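Local coordinates for protein M157 (Murid herpesvirus 1, PDB 2NYK) that serves as a mouse cytomegalovirus ligand for Ly49 natural killer cell receptors and belongs to an MHC class I-like family, at residues Lys80-Asn85 with Ile97-Ala102; Gly107-Cys112 with Met152-Val157; Ile62-Ser67 with Asn162-Thr167. The protein carries 1 engineered substitution. One frame throughout, in Å; residues are numbered along the deposited sequence.

Interaction 1: Lys80-Asn85 with Ile97-Ala102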
loop_
_atom_site.group_PDB
_atom_site.type_symbol
_atom_site.label_atom_id
_atom_site.label_comp_id
_atom_site.label_asym_id
_atom_site.label_seq_id
_atom_site.Cartn_x
_atom_site.Cartn_y
_atom_site.Cartn_z
ATOM N N LYS A 80 -7.683 -17.210 0.899
ATOM C CA LYS A 80 -8.576 -17.186 2.045
ATOM C C LYS A 80 -9.141 -18.576 2.364
ATOM O O LYS A 80 -9.072 -19.012 3.511
ATOM C CB LYS A 80 -9.697 -16.166 1.864
ATOM C CG LYS A 80 -10.283 -15.730 3.195
ATOM C CD LYS A 80 -11.432 -14.753 3.053
ATOM C CE LYS A 80 -12.705 -15.465 2.664
ATOM N NZ LYS A 80 -13.865 -14.539 2.671
ATOM N N MET A 81 -9.670 -19.273 1.358
ATOM C CA MET A 81 -10.234 -20.618 1.566
ATOM C C MET A 81 -9.180 -21.587 2.083
ATOM O O MET A 81 -9.449 -22.383 2.987
ATOM C CB MET A 81 -10.857 -21.166 0.278
ATOM C CG MET A 81 -12.047 -20.353 -0.199
ATOM S SD MET A 81 -12.928 -21.049 -1.606
ATOM C CE MET A 81 -11.736 -20.877 -2.932
ATOM N N ARG A 82 -7.986 -21.493 1.505
ATOM C CA ARG A 82 -6.836 -22.282 1.916
ATOM C C ARG A 82 -6.487 -22.091 3.388
ATOM O O ARG A 82 -6.240 -23.073 4.097
ATOM C CB ARG A 82 -5.637 -21.902 1.064
ATOM C CG ARG A 82 -4.373 -22.630 1.381
ATOM C CD ARG A 82 -3.238 -21.883 0.754
ATOM N NE ARG A 82 -1.970 -22.572 0.901
ATOM C CZ ARG A 82 -0.789 -21.963 0.846
ATOM N NH1 ARG A 82 -0.721 -20.644 0.644
ATOM N NH2 ARG A 82 0.323 -22.676 0.997
ATOM N N LEU A 83 -6.453 -20.833 3.832
ATOM C CA LEU A 83 -6.132 -20.507 5.224
ATOM C C LEU A 83 -7.219 -20.980 6.190
ATOM O O LEU A 83 -6.902 -21.470 7.269
ATOM C CB LEU A 83 -5.877 -19.010 5.417
ATOM C CG LEU A 83 -4.783 -18.247 4.657
ATOM C CD1 LEU A 83 -4.514 -16.952 5.387
ATOM C CD2 LEU A 83 -3.485 -19.046 4.467
ATOM N N ASN A 84 -8.484 -20.817 5.803
ATOM C CA ASN A 84 -9.627 -21.338 6.572
ATOM C C ASN A 84 -9.484 -22.823 6.816
ATOM O O ASN A 84 -9.721 -23.296 7.923
ATOM C CB ASN A 84 -10.946 -21.116 5.831
ATOM C CG ASN A 84 -11.341 -19.663 5.767
ATOM O OD1 ASN A 84 -11.286 -18.944 6.763
ATOM N ND2 ASN A 84 -11.775 -19.223 4.591
ATOM N N ASN A 85 -9.106 -23.550 5.766
ATOM C CA ASN A 85 -8.847 -24.981 5.851
ATOM C C ASN A 85 -7.734 -25.318 6.821
ATOM O O ASN A 85 -7.872 -26.245 7.612
ATOM C CB ASN A 85 -8.517 -25.565 4.477
ATOM C CG ASN A 85 -9.754 -25.959 3.703
ATOM O OD1 ASN A 85 -10.724 -25.184 3.611
ATOM N ND2 ASN A 85 -9.727 -27.169 3.130
ATOM N N ILE A 97 -4.140 -16.578 11.134
ATOM C CA ILE A 97 -3.116 -16.889 10.140
ATOM C C ILE A 97 -3.148 -15.833 9.034
ATOM O O ILE A 97 -4.214 -15.394 8.602
ATOM C CB ILE A 97 -3.296 -18.303 9.542
ATOM C CG1 ILE A 97 -2.157 -18.638 8.576
ATOM C CG2 ILE A 97 -4.658 -18.428 8.846
ATOM C CD1 ILE A 97 -2.113 -20.084 8.161
ATOM N N CYS A 98 -1.967 -15.427 8.602
ATOM C CA CYS A 98 -1.858 -14.468 7.530
ATOM C C CYS A 98 -0.894 -14.984 6.468
ATOM O O CYS A 98 0.113 -15.626 6.786
ATOM C CB CYS A 98 -1.410 -13.123 8.095
ATOM S SG CYS A 98 -1.269 -11.832 6.859
ATOM N N VAL A 99 -1.223 -14.712 5.204
ATOM C CA VAL A 99 -0.324 -15.008 4.091
ATOM C C VAL A 99 -0.109 -13.732 3.282
ATOM O O VAL A 99 -1.051 -12.967 3.081
ATOM C CB VAL A 99 -0.831 -16.180 3.206
ATOM C CG1 VAL A 99 -2.221 -15.862 2.562
ATOM C CG2 VAL A 99 0.186 -16.543 2.131
ATOM N N ARG A 100 1.126 -13.510 2.834
ATOM C CA ARG A 100 1.458 -12.346 2.016
ATOM C C ARG A 100 2.346 -12.715 0.828
ATOM O O ARG A 100 3.420 -13.272 1.017
ATOM C CB ARG A 100 2.181 -11.297 2.872
ATOM C CG ARG A 100 2.525 -9.986 2.139
ATOM C CD ARG A 100 3.363 -9.077 3.089
ATOM N NE ARG A 100 3.810 -7.832 2.446
ATOM C CZ ARG A 100 3.016 -6.791 2.160
ATOM N NH1 ARG A 100 1.719 -6.824 2.442
ATOM N NH2 ARG A 100 3.514 -5.708 1.575
ATOM N N TYR A 101 1.894 -12.395 -0.384
ATOM C CA TYR A 101 2.701 -12.608 -1.584
ATOM C C TYR A 101 3.200 -11.246 -1.999
ATOM O O TYR A 101 2.401 -10.364 -2.343
ATOM C CB TYR A 101 1.876 -13.212 -2.713
ATOM C CG TYR A 101 1.583 -14.699 -2.563
ATOM C CD1 TYR A 101 0.715 -15.166 -1.578
ATOM C CD2 TYR A 101 2.206 -15.632 -3.396
ATOM C CE1 TYR A 101 0.464 -16.534 -1.419
ATOM C CE2 TYR A 101 1.954 -17.012 -3.251
ATOM C CZ TYR A 101 1.087 -17.436 -2.268
ATOM O OH TYR A 101 0.836 -18.784 -2.119
ATOM N N ALA A 102 4.507 -11.061 -1.934
ATOM C CA ALA A 102 5.118 -9.804 -2.329
ATOM C C ALA A 102 5.823 -10.091 -3.651
ATOM O O ALA A 102 6.878 -10.770 -3.690
ATOM C CB ALA A 102 6.092 -9.346 -1.251
HETATM O O HOH W 1 2.095 -20.413 -0.622
#

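Interaction 2: Gly107-Cys112 with Met152-Val157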
loop_
_atom_site.group_PDB
_atom_site.type_symbol
_atom_site.label_atom_id
_atom_site.label_comp_id
_atom_site.label_asym_id
_atom_site.label_seq_id
_atom_site.Cartn_x
_atom_site.Cartn_y
_atom_site.Cartn_z
ATOM N N GLY A 107 9.431 -7.328 -16.629
ATOM C CA GLY A 107 9.035 -7.779 -17.964
ATOM C C GLY A 107 7.741 -8.533 -17.792
ATOM O O GLY A 107 6.779 -8.013 -17.207
ATOM N N PHE A 108 7.714 -9.770 -18.270
ATOM C CA PHE A 108 6.566 -10.637 -18.001
ATOM C C PHE A 108 6.923 -11.782 -17.058
ATOM O O PHE A 108 6.262 -12.818 -17.047
ATOM C CB PHE A 108 5.939 -11.155 -19.306
ATOM C CG PHE A 108 5.200 -10.089 -20.106
ATOM C CD1 PHE A 108 4.630 -8.978 -19.481
ATOM C CD2 PHE A 108 5.040 -10.234 -21.482
ATOM C CE1 PHE A 108 3.922 -8.021 -20.225
ATOM C CE2 PHE A 108 4.351 -9.289 -22.226
ATOM C CZ PHE A 108 3.797 -8.179 -21.595
ATOM N N ASP A 109 7.988 -11.583 -16.289
ATOM C CA ASP A 109 8.420 -12.515 -15.257
ATOM C C ASP A 109 7.962 -11.988 -13.914
ATOM O O ASP A 109 7.614 -10.809 -13.784
ATOM C CB ASP A 109 9.935 -12.650 -15.226
ATOM C CG ASP A 109 10.464 -13.506 -16.361
ATOM O OD1 ASP A 109 9.938 -14.627 -16.556
ATOM O OD2 ASP A 109 11.400 -13.051 -17.058
ATOM N N VAL A 110 7.955 -12.878 -12.930
ATOM C CA VAL A 110 7.541 -12.540 -11.588
ATOM C C VAL A 110 8.418 -13.275 -10.609
ATOM O O VAL A 110 8.721 -14.453 -10.803
ATOM C CB VAL A 110 6.067 -12.913 -11.324
ATOM C CG1 VAL A 110 5.653 -12.496 -9.933
ATOM C CG2 VAL A 110 5.180 -12.211 -12.317
ATOM N N ILE A 111 8.818 -12.552 -9.570
ATOM C CA ILE A 111 9.517 -13.107 -8.423
ATOM C C ILE A 111 8.711 -12.723 -7.186
ATOM O O ILE A 111 8.503 -11.542 -6.930
ATOM C CB ILE A 111 10.953 -12.529 -8.338
ATOM C CG1 ILE A 111 11.672 -12.742 -9.681
ATOM C CG2 ILE A 111 11.725 -13.197 -7.215
ATOM C CD1 ILE A 111 13.029 -12.073 -9.808
ATOM N N CYS A 112 8.215 -13.715 -6.454
ATOM C CA CYS A 112 7.436 -13.437 -5.243
ATOM C C CYS A 112 8.117 -13.975 -4.009
ATOM O O CYS A 112 8.665 -15.079 -4.017
ATOM C CB CYS A 112 6.007 -14.014 -5.306
ATOM S SG CYS A 112 4.982 -13.526 -6.725
ATOM N N MET A 152 0.200 -19.217 -10.377
ATOM C CA MET A 152 -1.013 -18.514 -10.789
ATOM C C MET A 152 -0.755 -17.054 -11.132
ATOM O O MET A 152 -1.267 -16.540 -12.120
ATOM C CB MET A 152 -2.105 -18.628 -9.723
ATOM C CG MET A 152 -3.405 -17.851 -10.070
ATOM S SD MET A 152 -4.862 -18.212 -9.040
ATOM C CE MET A 152 -5.735 -19.405 -10.032
ATOM N N ILE A 153 0.013 -16.368 -10.291
ATOM C CA ILE A 153 0.401 -14.996 -10.583
ATOM C C ILE A 153 1.253 -14.934 -11.869
ATOM O O ILE A 153 0.970 -14.147 -12.778
ATOM C CB ILE A 153 1.145 -14.384 -9.365
ATOM C CG1 ILE A 153 0.180 -14.279 -8.165
ATOM C CG2 ILE A 153 1.732 -13.007 -9.739
ATOM C CD1 ILE A 153 0.898 -14.144 -6.872
ATOM N N LYS A 154 2.290 -15.772 -11.930
ATOM C CA LYS A 154 3.171 -15.863 -13.086
ATOM C C LYS A 154 2.376 -16.073 -14.378
ATOM O O LYS A 154 2.599 -15.381 -15.376
ATOM C CB LYS A 154 4.180 -17.007 -12.891
ATOM C CG LYS A 154 5.062 -17.289 -14.120
ATOM C CD LYS A 154 5.884 -16.052 -14.506
ATOM C CE LYS A 154 6.552 -16.231 -15.880
ATOM N NZ LYS A 154 7.708 -17.180 -15.792
ATOM N N SER A 155 1.429 -17.006 -14.343
ATOM C CA SER A 155 0.625 -17.340 -15.514
ATOM C C SER A 155 -0.266 -16.207 -16.012
ATOM O O SER A 155 -0.796 -16.285 -17.111
ATOM C CB SER A 155 -0.232 -18.559 -15.215
ATOM O OG SER A 155 0.581 -19.606 -14.731
ATOM N N ASN A 156 -0.430 -15.164 -15.200
ATOM C CA ASN A 156 -1.344 -14.081 -15.529
ATOM C C ASN A 156 -0.666 -12.719 -15.499
ATOM O O ASN A 156 -1.328 -11.698 -15.400
ATOM C CB ASN A 156 -2.550 -14.119 -14.580
ATOM C CG ASN A 156 -3.359 -15.394 -14.736
ATOM O OD1 ASN A 156 -4.073 -15.557 -15.720
ATOM N ND2 ASN A 156 -3.209 -16.324 -13.791
ATOM N N VAL A 157 0.659 -12.712 -15.581
ATOM C CA VAL A 157 1.438 -11.474 -15.475
ATOM C C VAL A 157 0.966 -10.412 -16.480
ATOM O O VAL A 157 0.680 -9.268 -16.091
ATOM C CB VAL A 157 2.955 -11.749 -15.647
ATOM C CG1 VAL A 157 3.769 -10.446 -15.596
ATOM C CG2 VAL A 157 3.417 -12.661 -14.552
#

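Interaction 3: Ile62-Ser67 with Asn162-Thr167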
loop_
_atom_site.group_PDB
_atom_site.type_symbol
_atom_site.label_atom_id
_atom_site.label_comp_id
_atom_site.label_asym_id
_atom_site.label_seq_id
_atom_site.Cartn_x
_atom_site.Cartn_y
_atom_site.Cartn_z
ATOM N N ILE A 62 -8.630 5.500 -8.654
ATOM C CA ILE A 62 -7.869 5.376 -9.901
ATOM C C ILE A 62 -7.442 3.930 -10.148
ATOM O O ILE A 62 -6.603 3.657 -11.016
ATOM C CB ILE A 62 -6.625 6.318 -9.938
ATOM C CG1 ILE A 62 -5.660 5.994 -8.783
ATOM C CG2 ILE A 62 -7.062 7.796 -9.921
ATOM C CD1 ILE A 62 -4.387 6.823 -8.799
ATOM N N CYS A 63 -7.998 3.018 -9.351
ATOM C CA CYS A 63 -7.728 1.583 -9.481
ATOM C C CYS A 63 -8.656 0.954 -10.533
ATOM O O CYS A 63 -9.758 1.448 -10.760
ATOM C CB CYS A 63 -7.914 0.865 -8.131
ATOM S SG CYS A 63 -6.578 1.175 -6.948
ATOM N N PRO A 64 -8.200 -0.137 -11.189
ATOM C CA PRO A 64 -9.104 -0.833 -12.090
ATOM C C PRO A 64 -10.214 -1.505 -11.283
ATOM O O PRO A 64 -10.048 -1.755 -10.083
ATOM C CB PRO A 64 -8.200 -1.882 -12.751
ATOM C CG PRO A 64 -7.131 -2.141 -11.747
ATOM C CD PRO A 64 -6.863 -0.777 -11.152
ATOM N N ASP A 65 -11.347 -1.782 -11.907
ATOM C CA ASP A 65 -12.384 -2.495 -11.162
ATOM C C ASP A 65 -11.912 -3.922 -10.924
ATOM O O ASP A 65 -11.305 -4.529 -11.797
ATOM C CB ASP A 65 -13.721 -2.491 -11.898
ATOM C CG ASP A 65 -14.815 -3.192 -11.102
ATOM O OD1 ASP A 65 -15.070 -2.768 -9.946
ATOM O OD2 ASP A 65 -15.393 -4.180 -11.617
ATOM N N VAL A 66 -12.157 -4.439 -9.727
ATOM C CA VAL A 66 -11.827 -5.829 -9.415
ATOM C C VAL A 66 -13.123 -6.569 -9.098
ATOM O O VAL A 66 -13.683 -6.441 -7.991
ATOM C CB VAL A 66 -10.773 -5.948 -8.260
ATOM C CG1 VAL A 66 -10.400 -7.417 -8.008
ATOM C CG2 VAL A 66 -9.512 -5.115 -8.582
ATOM N N SER A 67 -13.610 -7.319 -10.087
ATOM C CA SER A 67 -14.827 -8.111 -9.920
ATOM C C SER A 67 -14.492 -9.460 -9.313
ATOM O O SER A 67 -13.315 -9.816 -9.188
ATOM C CB SER A 67 -15.524 -8.314 -11.267
ATOM O OG SER A 67 -14.730 -9.116 -12.135
ATOM N N ASN A 162 -1.171 -5.171 -17.488
ATOM C CA ASN A 162 -2.055 -4.393 -18.370
ATOM C C ASN A 162 -3.140 -3.658 -17.578
ATOM O O ASN A 162 -3.418 -2.487 -17.814
ATOM C CB ASN A 162 -2.669 -5.280 -19.459
ATOM C CG ASN A 162 -3.690 -4.536 -20.320
ATOM O OD1 ASN A 162 -4.895 -4.641 -20.091
ATOM N ND2 ASN A 162 -3.207 -3.784 -21.308
ATOM N N ARG A 163 -3.715 -4.363 -16.612
ATOM C CA ARG A 163 -4.767 -3.820 -15.742
ATOM C C ARG A 163 -4.279 -2.726 -14.792
ATOM O O ARG A 163 -5.011 -1.756 -14.532
ATOM C CB ARG A 163 -5.401 -4.948 -14.919
ATOM C CG ARG A 163 -6.382 -5.765 -15.670
ATOM C CD ARG A 163 -6.683 -7.126 -14.985
ATOM N NE ARG A 163 -7.217 -6.990 -13.632
ATOM C CZ ARG A 163 -8.289 -6.271 -13.315
ATOM N NH1 ARG A 163 -8.954 -5.601 -14.251
ATOM N NH2 ARG A 163 -8.701 -6.215 -12.054
ATOM N N TRP A 164 -3.053 -2.867 -14.286
ATOM C CA TRP A 164 -2.550 -1.994 -13.212
ATOM C C TRP A 164 -1.524 -0.936 -13.580
ATOM O O TRP A 164 -1.334 0.014 -12.823
ATOM C CB TRP A 164 -1.993 -2.846 -12.064
ATOM C CG TRP A 164 -3.120 -3.533 -11.322
ATOM C CD1 TRP A 164 -3.704 -4.740 -11.620
ATOM C CD2 TRP A 164 -3.781 -3.037 -10.166
ATOM N NE1 TRP A 164 -4.698 -5.016 -10.712
ATOM C CE2 TRP A 164 -4.767 -3.974 -9.813
ATOM C CE3 TRP A 164 -3.630 -1.879 -9.387
ATOM C CZ2 TRP A 164 -5.602 -3.794 -8.700
ATOM C CZ3 TRP A 164 -4.471 -1.692 -8.309
ATOM C CH2 TRP A 164 -5.440 -2.641 -7.975
ATOM N N ARG A 165 -0.845 -1.094 -14.713
ATOM C CA ARG A 165 0.229 -0.177 -15.068
ATOM C C ARG A 165 -0.143 1.304 -14.911
ATOM O O ARG A 165 0.548 2.036 -14.241
ATOM C CB ARG A 165 0.736 -0.427 -16.490
ATOM C CG ARG A 165 1.691 0.647 -16.931
ATOM C CD ARG A 165 2.455 0.262 -18.190
ATOM N NE ARG A 165 1.603 0.115 -19.367
ATOM C CZ ARG A 165 1.109 1.125 -20.090
ATOM N NH1 ARG A 165 1.359 2.380 -19.750
ATOM N NH2 ARG A 165 0.377 0.870 -21.174
ATOM N N SER A 166 -1.223 1.730 -15.557
ATOM C CA SER A 166 -1.650 3.122 -15.502
ATOM C C SER A 166 -1.893 3.585 -14.054
ATOM O O SER A 166 -1.498 4.673 -13.680
ATOM C CB SER A 166 -2.918 3.302 -16.341
ATOM O OG SER A 166 -3.439 4.612 -16.186
ATOM N N THR A 167 -2.544 2.746 -13.254
ATOM C CA THR A 167 -2.800 3.046 -11.836
ATOM C C THR A 167 -1.498 3.269 -11.084
ATOM O O THR A 167 -1.352 4.244 -10.374
ATOM C CB THR A 167 -3.620 1.913 -11.172
ATOM O OG1 THR A 167 -4.878 1.821 -11.839
ATOM C CG2 THR A 167 -3.854 2.200 -9.671
#

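Interaction 1: Lys80-Asn85 with Ile97-Ala102
The guanidinium of R82 and the phenol of Y101 meet at their polar atoms: R82 NH1 stands 3.7 Å from Y101 OH, the two side chains cross at about a right angle, and their planes are turned 53° apart, which rules out a parallel stack. V99 CG2 approaches the guanidinium obliquely, while the Y101 ring has its aromatic partner in F75, packed edge-to-face on the same helix that carries R82. A water accepts a bond from R82 NH1 at 3.1 Å and lies very close to Y101 OH, at 2.5 Å, bridging the pair; NH1 also bonds to Q79, one turn back.

Beneath this polar margin the contact is apolar. Helix 80-85 runs 147° to strand 97-102, as a helix lies on the sheet of an MHC class I-like platform, at 9.2 Å between segment axes. L83 carries the apolar contact. Its CG stands beside the backbone N (chi1 -59°), and its two methyls spread over I97 and V99. L83 CB touches I97 CG2 at 3.7 Å, and L83 CD1 reaches both I97 O at 3.6 Å and V99 CG1 at 3.8 Å. Branched I97 and V99 suit a strand, where their methyls make a broad floor; a flexible leucine suits the helix above it.

No direct hydrogen bond joins the segments. The buried L83, I97 and V99 make an apolar centre, which probably excludes water, and the long R82 carries its charge outward to a margin where Q79 and the bridging water can meet it.

Interaction 2: Gly107-Cys112 with Met152-Val157
V110 and I153 cross at about a right angle where strand 109-118 passes under the junction of helices 148-154 and 157-173, which probably correspond to the α2 helical side of an MHC class I-like platform. V110 CG1 meets I153 CG2 at 4.0 Å. The longer branch of I153 ends in CD1, 4.1 Å from C112 SG, a sulfur already tied into the disulfide with C103. Strand 109-112 thus presents V110 and C112, two residues apart, on the same face, and one isoleucine spans both; compact, β-branched or sulfur-bearing residues suit that buried layer.

V157 and V110 slide past each other in opposite directions, though the details of their fit are doubtful. V157 CG1, anti to its backbone N (chi1 178°), reaches the backbone of F108 and sits 3.7 Å from F108 CA. The F108 ring is only brushed obliquely by this methyl, and packs edge-to-face with F17 of the N-terminal helix.

K154 and D109 are arranged quite differently: their side chains run side by side, pointing the same way. The lysine chain bends at chi2 (60°), which places CD, and again at chi4, which places NZ; K154 CE lies 3.6 Å from F108 O. K154 NZ forms a salt bridge to D109 OD1, with a weak hydrogen bond of 3.5 Å. Both residues suit a border position, where an aliphatic stem can cover the backbone and the charge can stay near solvent; nearby K131 would probably raise the positive potential felt there.

Between helices 148-154 and 157-173 the chain makes a type I turn from K154 to V157. Within the turn, N156 ND2 bonds back to M152 O at 2.6 Å.

Interaction 3: Ile62-Ser67 with Asn162-Thr167
P64 lies over one face of the W164 indole, joining the loop before helix 71-90 to helix 157-173 of the MHC class I-like platform. This is the tight part. P64 CD stands 3.7 Å from the centroid of the six-membered ring and only 6° off its normal, a well-centred CH-pi contact, and P64 CG sits 3.6 Å from W164 CE2. Proline suits the spot because its rigid ring offers polarised C-H groups to the indole. C63 SG comes in obliquely 3.8 Å from W164 CZ3, a sulfur-aromatic contact made by a half-cystine bonded to C60. V66 CG2 approaches CZ2 obliquely, while the indole NE1 is hydrogen-bonded to E72.

Beside the proline, T167 OG1 gives a 2.7 Å hydrogen bond to I62 O, in the carbonyl plane and on a lone pair. Threonine serves twice here, its hydroxyl satisfying the loop carbonyl and its CG2 packing on C63 SG.

The looser side is at the I62 side chain, which merely approaches T167, CG1 to CG2 at 4.3 Å, and also touches K170, L171 and L174, and at exposed D65, its side chain directed away from the helix. What holds D65 is its backbone: the R163 chain bends at chi3 (59°), which places NE, and beyond it the guanidinium meets the D65 carbonyl. R163 NE is salt-bridged to E72, which also takes the indole N-H and so probably helps position both helix residues. R163 NH2 reaches D65 O at 3.1 Å, nearly straight at 167°, with the oxygen in the guanidinium plane.

Interactions 1 and 2 share one sheet: strands 96-106 and 109-118 are neighbours, and the contacts touch directly, Y101 CD2 to I153 CD1 at 4.0 Å and A102 O to C112 CB at 3.7 Å. Their centres are about 19 Å apart; interaction 1 uses helix 71-90 and interaction 2 the end of helix 148-154. Interaction 3 comes within about 5 Å of interaction 2 by nearest atoms, linked to it through the successive helices 148-154 and 157-173, but stays about 12 Å from interaction 1. It packs the loop that precedes helix 71-90 against helix 157-173. Two contacts thus join helices to strands 96-106 and 109-118, and the third joins a loop to a helix.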